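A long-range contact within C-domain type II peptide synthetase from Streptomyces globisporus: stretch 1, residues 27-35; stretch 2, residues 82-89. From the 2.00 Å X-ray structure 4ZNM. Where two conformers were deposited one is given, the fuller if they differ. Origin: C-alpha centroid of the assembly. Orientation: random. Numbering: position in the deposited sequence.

Stretch 1, residues 27-35: LCMFDSGND
Stretch 2 (82-89) VREGGTHR

A single carboxylate can organise a tertiary contact when its two oxygens meet donors from two side chains, and the packing of residues 27-35 against residues 82-89 of this peptide synthetase C-domain is a compact example. Little surface is involved, 258 Å² with both sides summed, and the contact is polar at its centre.

The acceptor stretch opens in a helix that begins earlier in the chain and includes Leu27 and Cys28. A type I turn from Cys28 to Asp31 follows, closed by a hydrogen bond of 3.1 Å from Asp31 N to Cys28 O. Asp31 leaves the turn with phi/psi of -87/118°, an extended conformation, and the loop continues through Gly33 and Asn34. The donor stretch is a hairpin: strands 82-84 and 87-89 are joined by a type I' turn from Glu84 to Thr87, with Glu84 N to Thr87 O and Thr87 N to Glu84 O both 3.0 Å. Gly85 (49/46°) and Gly86 (89/-17°) occupy the middle of the turn, where positive phi favours glycine. In register, the CA atoms of Cys28 and Thr87 lie 7.5 Å apart, those of Gly33 and Gly86 7.4 Å, and those of Asn34 and Arg83 8.3 Å.

Asp31, Arg83 and His88 all direct their CA-to-CB bonds toward the opposing stretch. Asp31 is t (chi1 180°), with chi2 at 24°, and its carboxylate reaches both donors. Arg83 NH1 donates to Asp31 OD1 at 2.8 Å, and Arg83 NH2 to Asp31 OD2 at 2.9 Å; the respective N-H...O angles of 166° and 140° make the first the straighter arm of this two-pronged salt bridge. His88 NE2 also donates to Asp31 OD2, at 2.7 Å and 171°, so that OD2 serves two donors. Aspartate suits this place because its short side chain offers two acceptors and a charge complementary to arginine.

The donors reach this carboxylate by different means. Arg83 starts at m, continues through t at chi2 (-156°) and chi3 (173°), and then turns its guanidinium with chi4 at -102°. This extended chain brings the group's edge to Asp31, where a guanidinium has several N-H groups and two of its nitrogens can meet both oxygens, while one face lies under Asn34 N and the carbonyl carbon of Gly33; Gly33 CA is 3.6 Å from Arg83 NH2. His88 is buried and more compact, with chi1 m and chi2 -91°; an imidazole carries a ring N-H in its plane, so its edge can donate to Asp31 OD2. Cys28, also m, places SG near the same ring's edge, 4.2 Å from His88 CD2 and 4.3 Å from Thr87 OG1. Thr87 is t.

Local geometry supports the arrangement. Gly33 N makes a weak hydrogen bond of 3.3 Å to Asp31 OD1, tying the loop back to the carboxylate. At 87/173°, Gly33 has a backbone that itself calls for glycine, since a CB would jam against the preceding carbonyl oxygen. Asn34, also t, is exposed and poorly ordered; its OD1 lies 4.1 Å from Arg83 CD, a peripheral approach beside the carboxylate cluster.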

# COMPACT_ATOMS: atom_id res chain seq x y z
N LEU A 27 -1.10 -4.27 13.22
CA LEU A 27 -2.40 -4.73 12.71
C LEU A 27 -3.32 -5.29 13.84
O LEU A 27 -4.52 -5.11 13.78
CB LEU A 27 -2.19 -5.81 11.62
CG LEU A 27 -1.43 -5.30 10.34
CD1 LEU A 27 -1.14 -6.41 9.37
CD2 LEU A 27 -2.21 -4.23 9.64
N CYS A 28 -2.73 -5.97 14.82
CA CYS A 28 -3.49 -6.44 15.99
C CYS A 28 -4.26 -5.32 16.67
O CYS A 28 -5.35 -5.55 17.20
CB CYS A 28 -2.58 -7.09 17.02
SG CYS A 28 -2.01 -8.71 16.53
N MSE A 29 -3.72 -4.11 16.62
CA MSE A 29 -4.39 -2.99 17.27
C MSE A 29 -5.73 -2.73 16.57
O MSE A 29 -6.62 -2.10 17.16
CB MSE A 29 -3.52 -1.72 17.24
CG MSE A 29 -2.16 -1.85 17.92
SE MSE A 29 -0.98 -0.24 17.72
CE MSE A 29 -2.34 1.05 17.90
N PHE A 30 -5.89 -3.23 15.33
CA PHE A 30 -7.13 -3.05 14.54
C PHE A 30 -7.99 -4.30 14.42
O PHE A 30 -8.98 -4.32 13.69
CB PHE A 30 -6.79 -2.52 13.15
CG PHE A 30 -6.12 -1.18 13.17
CD1 PHE A 30 -6.84 -0.02 13.01
CD2 PHE A 30 -4.79 -1.09 13.46
CE1 PHE A 30 -6.21 1.23 13.10
CE2 PHE A 30 -4.16 0.14 13.58
CZ PHE A 30 -4.87 1.30 13.39
N ASP A 31 -7.66 -5.33 15.18
CA ASP A 31 -8.33 -6.61 15.06
C ASP A 31 -9.58 -6.67 15.90
O ASP A 31 -9.52 -6.60 17.13
CB ASP A 31 -7.39 -7.73 15.46
CG ASP A 31 -8.03 -9.09 15.36
OD1 ASP A 31 -9.01 -9.28 14.59
OD2 ASP A 31 -7.53 -9.98 16.08
N SER A 32 -10.71 -6.86 15.24
CA SER A 32 -12.01 -6.81 15.92
C SER A 32 -12.23 -7.96 16.92
O SER A 32 -13.16 -7.90 17.72
CB SER A 32 -13.11 -6.81 14.86
OG SER A 32 -12.64 -6.22 13.66
N GLY A 33 -11.40 -9.00 16.87
CA GLY A 33 -11.55 -10.15 17.75
C GLY A 33 -12.51 -11.20 17.18
O GLY A 33 -13.15 -10.98 16.13
N ASN A 34 -12.59 -12.34 17.85
CA ASN A 34 -13.58 -13.35 17.49
C ASN A 34 -14.93 -12.82 17.96
O ASN A 34 -15.17 -12.69 19.16
CB ASN A 34 -13.26 -14.71 18.11
CG ASN A 34 -13.92 -15.86 17.37
OD1 ASN A 34 -13.46 -16.27 16.30
ND2 ASN A 34 -15.01 -16.38 17.93
N ASP A 35 -15.79 -12.51 17.00
CA ASP A 35 -16.91 -11.63 17.24
C ASP A 35 -18.08 -11.90 16.27
O ASP A 35 -19.02 -11.10 16.15
CB ASP A 35 -16.41 -10.18 17.13
CG ASP A 35 -17.40 -9.17 17.65
OD1 ASP A 35 -18.40 -9.56 18.29
OD2 ASP A 35 -17.16 -7.96 17.42
N VAL A 82 -3.14 -17.97 12.78
CA VAL A 82 -4.37 -18.53 13.34
C VAL A 82 -4.64 -17.93 14.71
O VAL A 82 -3.70 -17.62 15.45
CB VAL A 82 -4.30 -20.06 13.43
CG1 VAL A 82 -4.23 -20.69 12.01
CG2 VAL A 82 -3.13 -20.48 14.30
N ARG A 83 -5.92 -17.72 15.02
CA ARG A 83 -6.28 -17.16 16.32
C ARG A 83 -5.89 -18.13 17.41
O ARG A 83 -6.17 -19.32 17.31
CB ARG A 83 -7.77 -16.87 16.42
CG ARG A 83 -8.23 -15.86 15.42
CD ARG A 83 -9.49 -15.17 15.88
NE ARG A 83 -9.80 -14.09 14.95
CZ ARG A 83 -9.58 -12.80 15.19
NH1 ARG A 83 -9.89 -11.91 14.25
NH2 ARG A 83 -9.05 -12.39 16.34
N GLU A 84 -5.24 -17.61 18.43
CA GLU A 84 -4.88 -18.39 19.60
C GLU A 84 -4.77 -17.45 20.79
O GLU A 84 -4.04 -16.46 20.74
CB GLU A 84 -3.55 -19.12 19.38
CG GLU A 84 -3.01 -19.82 20.61
CD GLU A 84 -2.07 -20.95 20.26
OE1 GLU A 84 -0.94 -20.65 19.80
OE2 GLU A 84 -2.44 -22.13 20.44
N GLY A 85 -5.54 -17.75 21.84
CA GLY A 85 -5.45 -17.01 23.10
C GLY A 85 -5.49 -15.49 23.01
O GLY A 85 -4.68 -14.81 23.64
N GLY A 86 -6.44 -14.97 22.22
CA GLY A 86 -6.58 -13.53 22.04
C GLY A 86 -5.76 -12.90 20.92
O GLY A 86 -6.06 -11.78 20.50
N THR A 87 -4.75 -13.61 20.43
CA THR A 87 -3.84 -13.04 19.43
C THR A 87 -3.73 -13.95 18.21
O THR A 87 -4.62 -14.76 17.96
CB THR A 87 -2.43 -12.77 20.06
OG1 THR A 87 -1.56 -12.13 19.11
CG2 THR A 87 -1.79 -14.06 20.53
N HIS A 88 -2.66 -13.80 17.43
CA HIS A 88 -2.44 -14.62 16.25
C HIS A 88 -1.08 -15.29 16.33
O HIS A 88 -0.09 -14.66 16.68
CB HIS A 88 -2.60 -13.77 14.99
CG HIS A 88 -3.93 -13.10 14.92
ND1 HIS A 88 -5.01 -13.67 14.29
CD2 HIS A 88 -4.39 -11.96 15.50
CE1 HIS A 88 -6.07 -12.89 14.43
NE2 HIS A 88 -5.72 -11.84 15.18
N ARG A 89 -1.07 -16.58 16.07
CA ARG A 89 0.16 -17.35 16.00
C ARG A 89 0.56 -17.61 14.55
O ARG A 89 -0.21 -18.21 13.80
CB ARG A 89 -0.00 -18.69 16.71
CG ARG A 89 1.13 -19.67 16.44
CD ARG A 89 1.06 -20.87 17.37
NE ARG A 89 -0.22 -21.56 17.23
CZ ARG A 89 -0.44 -22.55 16.37
NH1 ARG A 89 0.52 -22.99 15.56
NH2 ARG A 89 -1.65 -23.11 16.32